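Local coordinates for SusD superfamily protein (Bacteroides vulgatus, PDB 3MYV) that probably binds polysaccharide at the bacterial outer membrane as a SusD-like saccharide-binding lipoprotein, at residues 213-216 and 217-221; 301-305 and 306-310. All coordinates share one frame; numbering follows the deposited sequence. Where two conformers were deposited one is given.

Interaction 1 (213-216 and 217-221); sequences ADQL and IKDAD
D214 and K218, one helical turn apart on helix 206-223, meet as a salt bridge in which K218 NZ lies 2.8 Å from D214 OD2, on the syn lone pair of that oxygen. The two side chains slant across each other: D214 CG stands anti to its own backbone N (chi1 177°), which holds the short carboxylate out from the helix flank, while the extended lysine chain runs back past D214 O to reach it. The other carboxylate oxygen, D214 OD1, is bonded to Y359 OH, so both oxygens of this buried acid are engaged. Q215 and D219 form a second i to i+4 pair. The glutamine chain bends at chi2 (60°), bringing Q215 NE2 to 2.9 Å from D219 OD1; the acceptor lies in the amide plane, yet the N-H arrives from above the carboxylate plane, the two flat groups being 38° apart. R193 takes D219 OD2 in a salt bridge. A water joins the two pairs, donating to Q215 OE1 and accepting from K218 NZ, both at 3.0 Å. On the buried side A213 and I217 pack against helix 334-348, where a small and a branched apolar residue suit close helix packing, and L216 meets helix 189-202. The chemistry implies an amphipathic helix: D214 and D219 are each shared between a partner on this helix and one on another, and their negative charges are probably compensated in part.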
ATOM      1  N   ALA A 213      -1.078  17.195   0.471  1.00 14.17           N
ATOM      2  CA  ALA A 213       0.205  16.662  -0.047  1.00 15.10           C
ATOM      3  C   ALA A 213       1.207  17.803  -0.165  1.00 14.80           C
ATOM      4  O   ALA A 213       2.364  17.678   0.222  1.00 15.85           O
ATOM      5  CB  ALA A 213       0.026  15.967  -1.421  1.00 13.75           C
ATOM      6  N   ASP A 214       0.733  18.933  -0.669  1.00 13.88           N
ATOM      7  CA  ASP A 214       1.560  20.143  -0.793  1.00 15.17           C
ATOM      8  C   ASP A 214       2.094  20.599   0.569  1.00 15.80           C
ATOM      9  O   ASP A 214       3.281  20.916   0.704  1.00 15.74           O
ATOM     10  CB  ASP A 214       0.721  21.247  -1.459  1.00 16.47           C
ATOM     11  CG  ASP A 214       1.473  22.576  -1.571  1.00 21.55           C
ATOM     12  OD1 ASP A 214       2.472  22.665  -2.312  1.00 18.79           O
ATOM     13  OD2 ASP A 214       1.045  23.508  -0.890  1.00 20.75           O
ATOM     14  N   GLN A 215       1.228  20.649   1.590  1.00 15.42           N
ATOM     15  CA  GLN A 215       1.657  21.178   2.881  1.00 14.51           C
ATOM     16  C   GLN A 215       2.600  20.208   3.562  1.00 14.96           C
ATOM     17  O   GLN A 215       3.524  20.630   4.267  1.00 18.07           O
ATOM     18  CB  GLN A 215       0.465  21.468   3.806  1.00 15.12           C
ATOM     19  CG  GLN A 215       0.871  22.256   5.064  1.00 17.84           C
ATOM     20  CD  GLN A 215       1.480  23.608   4.725  1.00 17.51           C
ATOM     21  OE1 GLN A 215       0.847  24.433   4.062  1.00 24.84           O
ATOM     22  NE2 GLN A 215       2.706  23.838   5.167  1.00 17.40           N
ATOM     23  N   LEU A 216       2.355  18.909   3.367  1.00 14.48           N
ATOM     24  CA  LEU A 216       3.188  17.861   3.955  1.00 14.70           C
ATOM     25  C   LEU A 216       4.598  17.930   3.373  1.00 13.79           C
ATOM     26  O   LEU A 216       5.597  17.782   4.102  1.00 16.13           O
ATOM     27  CB  LEU A 216       2.536  16.472   3.695  1.00 13.97           C
ATOM     28  CG  LEU A 216       3.222  15.223   4.253  1.00 15.62           C
ATOM     29  CD1 LEU A 216       3.415  15.347   5.741  1.00 18.60           C
ATOM     30  CD2 LEU A 216       2.404  13.935   3.925  1.00 12.50           C
ATOM     31  N   ILE A 217       4.697  18.143   2.063  1.00 14.44           N
ATOM     32  CA  ILE A 217       6.003  18.299   1.412  1.00 15.07           C
ATOM     33  C   ILE A 217       6.711  19.539   1.945  1.00 16.59           C
ATOM     34  O   ILE A 217       7.913  19.499   2.258  1.00 16.27           O
ATOM     35  CB  ILE A 217       5.871  18.388  -0.117  1.00 16.36           C
ATOM     36  CG1 ILE A 217       5.411  17.038  -0.703  1.00 21.46           C
ATOM     37  CG2 ILE A 217       7.164  18.781  -0.764  1.00 19.85           C
ATOM     38  CD1 ILE A 217       4.837  17.181  -2.099  1.00 14.38           C
ATOM     39  N   LYS A 218       5.955  20.635   2.080  1.00 17.73           N
ATOM     40  CA  LYS A 218       6.525  21.866   2.603  1.00 17.17           C
ATOM     41  C   LYS A 218       7.026  21.677   4.034  1.00 18.23           C
ATOM     42  O   LYS A 218       8.140  22.130   4.366  1.00 19.03           O
ATOM     43  CB  LYS A 218       5.528  23.004   2.523  1.00 15.99           C
ATOM     44  CG  LYS A 218       5.280  23.497   1.106  1.00 20.07           C
ATOM     45  CD  LYS A 218       4.102  24.417   1.053  1.00 17.72           C
ATOM     46  CE  LYS A 218       4.022  25.159  -0.258  1.00 22.17           C
ATOM     47  NZ  LYS A 218       2.634  25.751  -0.359  1.00 19.89           N
ATOM     48  N   ASP A 219       6.228  20.983   4.855  1.00 17.99           N
ATOM     49  CA  ASP A 219       6.601  20.722   6.246  1.00 17.50           C
ATOM     50  C   ASP A 219       7.833  19.810   6.347  1.00 18.68           C
ATOM     51  O   ASP A 219       8.704  20.041   7.189  1.00 20.89           O
ATOM     52  CB  ASP A 219       5.442  20.114   7.045  1.00 17.56           C
ATOM     53  CG  ASP A 219       4.250  21.052   7.179  1.00 18.65           C
ATOM     54  OD1 ASP A 219       4.390  22.284   6.917  1.00 19.47           O
ATOM     55  OD2 ASP A 219       3.155  20.544   7.515  1.00 18.47           O
ATOM     56  N   ALA A 220       7.909  18.768   5.522  1.00 20.46           N
ATOM     57  CA  ALA A 220       9.140  17.940   5.451  1.00 21.09           C
ATOM     58  C   ALA A 220      10.391  18.782   5.153  1.00 23.31           C
ATOM     59  O   ALA A 220      11.465  18.581   5.751  1.00 21.26           O
ATOM     60  CB  ALA A 220       8.991  16.845   4.403  1.00 19.78           C
ATOM     61  N   ASP A 221      10.243  19.705   4.211  1.00 20.64           N
ATOM     62  CA  ASP A 221      11.342  20.576   3.808  0.50 22.96           C
ATOM     63  C   ASP A 221      11.734  21.574   4.893  1.00 23.53           C
ATOM     64  O   ASP A 221      12.918  21.757   5.169  1.00 25.41           O
ATOM     65  CB  ASP A 221      10.971  21.309   2.525  0.50 21.82           C
ATOM     66  CG  ASP A 221      10.949  20.388   1.345  0.50 21.84           C
ATOM     67  OD1 ASP A 221      11.591  19.317   1.447  0.50 18.31           O
ATOM     68  OD2 ASP A 221      10.296  20.711   0.334  0.50 18.62           O
TER
HETATM   69  O   HOH W   1       1.504  26.710   2.237  1.00 38.05           O

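Interaction 2 (301-305 and 306-310); sequences ENKYA and GKTVW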
ATOM      1  N   GLU A 301      18.891  -8.925 -14.674  1.00 16.01           N
ATOM      2  CA  GLU A 301      18.592  -9.788 -15.809  1.00 14.93           C
ATOM      3  C   GLU A 301      18.929 -11.245 -15.479  1.00 14.67           C
ATOM      4  O   GLU A 301      19.951 -11.532 -14.875  1.00 16.60           O
ATOM      5  CB  GLU A 301      19.402  -9.359 -17.029  1.00 17.01           C
ATOM      6  CG  GLU A 301      19.021 -10.046 -18.307  1.00 17.51           C
ATOM      7  CD  GLU A 301      20.028  -9.833 -19.437  1.00 26.99           C
ATOM      8  OE1 GLU A 301      20.387  -8.671 -19.723  1.00 27.56           O
ATOM      9  OE2 GLU A 301      20.442 -10.835 -20.047  1.00 32.73           O
ATOM     10  N   ASN A 302      18.088 -12.164 -15.929  1.00 18.53           N
ATOM     11  CA  ASN A 302      18.426 -13.577 -15.885  1.00 17.25           C
ATOM     12  C   ASN A 302      17.631 -14.320 -16.955  1.00 17.33           C
ATOM     13  O   ASN A 302      17.115 -13.689 -17.897  1.00 16.43           O
ATOM     14  CB  ASN A 302      18.197 -14.141 -14.477  1.00 17.17           C
ATOM     15  CG  ASN A 302      19.182 -15.217 -14.123  1.00 22.14           C
ATOM     16  OD1 ASN A 302      19.308 -16.209 -14.840  1.00 17.43           O
ATOM     17  ND2 ASN A 302      19.916 -15.019 -13.021  1.00 15.42           N
ATOM     18  N   LYS A 303      17.544 -15.646 -16.828  1.00 17.79           N
ATOM     19  CA  LYS A 303      17.026 -16.494 -17.889  1.00 17.50           C
ATOM     20  C   LYS A 303      16.054 -17.464 -17.247  1.00 19.25           C
ATOM     21  O   LYS A 303      16.394 -18.159 -16.288  1.00 17.94           O
ATOM     22  CB  LYS A 303      18.142 -17.266 -18.560  1.00 17.09           C
ATOM     23  CG  LYS A 303      19.144 -16.442 -19.360  1.00 19.61           C
ATOM     24  CD  LYS A 303      18.554 -15.991 -20.679  1.00 27.10           C
ATOM     25  CE  LYS A 303      19.491 -15.114 -21.449  1.00 32.24           C
ATOM     26  NZ  LYS A 303      18.903 -14.821 -22.790  1.00 32.20           N
ATOM     27  N   TYR A 304      14.866 -17.534 -17.825  1.00 17.19           N
ATOM     28  CA  TYR A 304      13.803 -18.359 -17.318  1.00 17.54           C
ATOM     29  C   TYR A 304      12.950 -18.858 -18.474  1.00 16.61           C
ATOM     30  O   TYR A 304      12.568 -18.058 -19.344  1.00 17.70           O
ATOM     31  CB  TYR A 304      12.958 -17.502 -16.374  1.00 18.03           C
ATOM     32  CG  TYR A 304      12.036 -18.283 -15.496  1.00 20.58           C
ATOM     33  CD1 TYR A 304      12.482 -18.860 -14.309  1.00 20.99           C
ATOM     34  CD2 TYR A 304      10.704 -18.406 -15.825  1.00 22.89           C
ATOM     35  CE1 TYR A 304      11.602 -19.568 -13.491  1.00 22.52           C
ATOM     36  CE2 TYR A 304       9.829 -19.092 -15.015  1.00 24.48           C
ATOM     37  CZ  TYR A 304      10.276 -19.672 -13.861  1.00 21.91           C
ATOM     38  OH  TYR A 304       9.353 -20.327 -13.084  1.00 34.22           O
ATOM     39  N   ALA A 305      12.688 -20.170 -18.480  1.00 17.90           N
ATOM     40  CA  ALA A 305      11.943 -20.851 -19.549  1.00 19.07           C
ATOM     41  C   ALA A 305      12.437 -20.424 -20.938  1.00 19.43           C
ATOM     42  O   ALA A 305      11.660 -20.089 -21.827  1.00 18.43           O
ATOM     43  CB  ALA A 305      10.408 -20.625 -19.374  1.00 20.30           C
ATOM     44  N   GLY A 306      13.764 -20.433 -21.102  1.00 20.87           N
ATOM     45  CA  GLY A 306      14.390 -20.173 -22.381  1.00 18.94           C
ATOM     46  C   GLY A 306      14.285 -18.745 -22.908  1.00 19.68           C
ATOM     47  O   GLY A 306      14.532 -18.513 -24.087  1.00 19.06           O
ATOM     48  N   LYS A 307      13.999 -17.794 -22.023  1.00 18.50           N
ATOM     49  CA  LYS A 307      13.882 -16.376 -22.383  1.00 20.99           C
ATOM     50  C   LYS A 307      14.633 -15.492 -21.392  1.00 19.54           C
ATOM     51  O   LYS A 307      14.837 -15.864 -20.242  1.00 20.03           O
ATOM     52  CB  LYS A 307      12.412 -15.952 -22.320  1.00 23.69           C
ATOM     53  CG  LYS A 307      11.546 -16.441 -23.436  1.00 31.59           C
ATOM     54  CD  LYS A 307      10.132 -15.858 -23.268  1.00 40.98           C
ATOM     55  CE  LYS A 307       9.361 -15.795 -24.589  1.00 43.88           C
ATOM     56  NZ  LYS A 307       8.282 -14.758 -24.561  1.00 35.12           N
ATOM     57  N   THR A 308      15.008 -14.291 -21.824  1.00 16.10           N
ATOM     58  CA  THR A 308      15.483 -13.293 -20.887  1.00 15.58           C
ATOM     59  C   THR A 308      14.307 -12.749 -20.088  1.00 16.42           C
ATOM     60  O   THR A 308      13.247 -12.401 -20.651  1.00 14.65           O
ATOM     61  CB  THR A 308      16.196 -12.160 -21.606  1.00 17.28           C
ATOM     62  OG1 THR A 308      17.242 -12.721 -22.377  1.00 20.93           O
ATOM     63  CG2 THR A 308      16.774 -11.138 -20.621  1.00 17.55           C
ATOM     64  N   VAL A 309      14.496 -12.685 -18.781  1.00 14.43           N
ATOM     65  CA  VAL A 309      13.537 -12.013 -17.902  1.00 15.26           C
ATOM     66  C   VAL A 309      14.298 -11.084 -16.964  1.00 16.31           C
ATOM     67  O   VAL A 309      15.529 -11.151 -16.865  1.00 16.22           O
ATOM     68  CB  VAL A 309      12.670 -12.989 -17.067  1.00 16.32           C
ATOM     69  CG1 VAL A 309      11.924 -13.941 -18.013  1.00 15.64           C
ATOM     70  CG2 VAL A 309      13.526 -13.757 -16.018  1.00 14.71           C
ATOM     71  N   TRP A 310      13.555 -10.219 -16.290  1.00 15.19           N
ATOM     72  CA  TRP A 310      14.139  -9.318 -15.314  1.00 13.65           C
ATOM     73  C   TRP A 310      13.364  -9.439 -13.998  1.00 14.48           C
ATOM     74  O   TRP A 310      12.119  -9.438 -13.979  1.00 13.34           O
ATOM     75  CB  TRP A 310      14.102  -7.877 -15.806  1.00 15.88           C
ATOM     76  CG  TRP A 310      14.994  -7.596 -16.984  1.00 15.33           C
ATOM     77  CD1 TRP A 310      16.252  -7.068 -16.958  1.00 16.28           C
ATOM     78  CD2 TRP A 310      14.676  -7.803 -18.363  1.00 14.82           C
ATOM     79  NE1 TRP A 310      16.749  -6.958 -18.232  1.00 18.26           N
ATOM     80  CE2 TRP A 310      15.798  -7.394 -19.115  1.00 15.84           C
ATOM     81  CE3 TRP A 310      13.553  -8.301 -19.033  1.00 17.40           C
ATOM     82  CZ2 TRP A 310      15.831  -7.462 -20.496  1.00 18.36           C
ATOM     83  CZ3 TRP A 310      13.589  -8.377 -20.416  1.00 18.34           C
ATOM     84  CH2 TRP A 310      14.720  -7.952 -21.134  1.00 17.13           C
TER
HETATM   85  O   HOH W   2      19.412  -6.197 -19.075  1.00 29.96           O
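K303 and T308 face each other as a non-hydrogen-bonded pair of an antiparallel hairpin, and their side chains supply the bond the backbone lacks there: K303 NZ donates to T308 OG1 over 2.7 Å. A bend at chi2 (-75°) turns the lysine chain toward the neighbouring strand, to the hydroxyl. The methyl of the same threonine, T308 CG2, packs 3.4 Å from E301 CG and sits over one face of the W310 indole, offset toward its rim. E301 and W310 run side by side, and a water at the ring edge ties them, accepting from W310 NE1 at 2.9 Å and donating to E301 OE1. A serine in place of T308 would probably keep the lysine's acceptor but leave a gap between the E301 chain and the indole face. Behind these contacts, N302 with V309 and Y304 with K307 form reciprocal backbone bonds that set the register, and N302 OD1 accepts from K303 N. A type I' turn from Y304 to K307 closes the hairpin; its positive phi at G306 (69°) favours glycine. On the other face Y304 CB touches V309 CG2 at 3.8 Å. Beyond the hairpin, Y304 stacks edge-to-face with F278 of strand 277-279 and its OH bonds to E52 N. W310 lies against A284 and L288 of helix 281-288, which joins strands 299-304 and 307-312 to the helical body while the turn stays at the surface.

Overall arrangement
Interaction 1 precedes interaction 2 along the chain, and both belong to the SusD-family part of the protein. Their centres are 42 Å apart and their nearest atoms about 30 Å, so they do not touch. The first lies wholly on helix 206-223, which packs against helices 189-202 and 334-348; the second is the two-stranded hairpin of 299-304 and 307-312, set beside helix 281-288 and farther from the centre of the chain, about 28 Å against 20 Å between centres. One is thus a largely buried stretch of helix within the helical framework, the other a surface hairpin, a contrast that fits a protein with far more helix than strand.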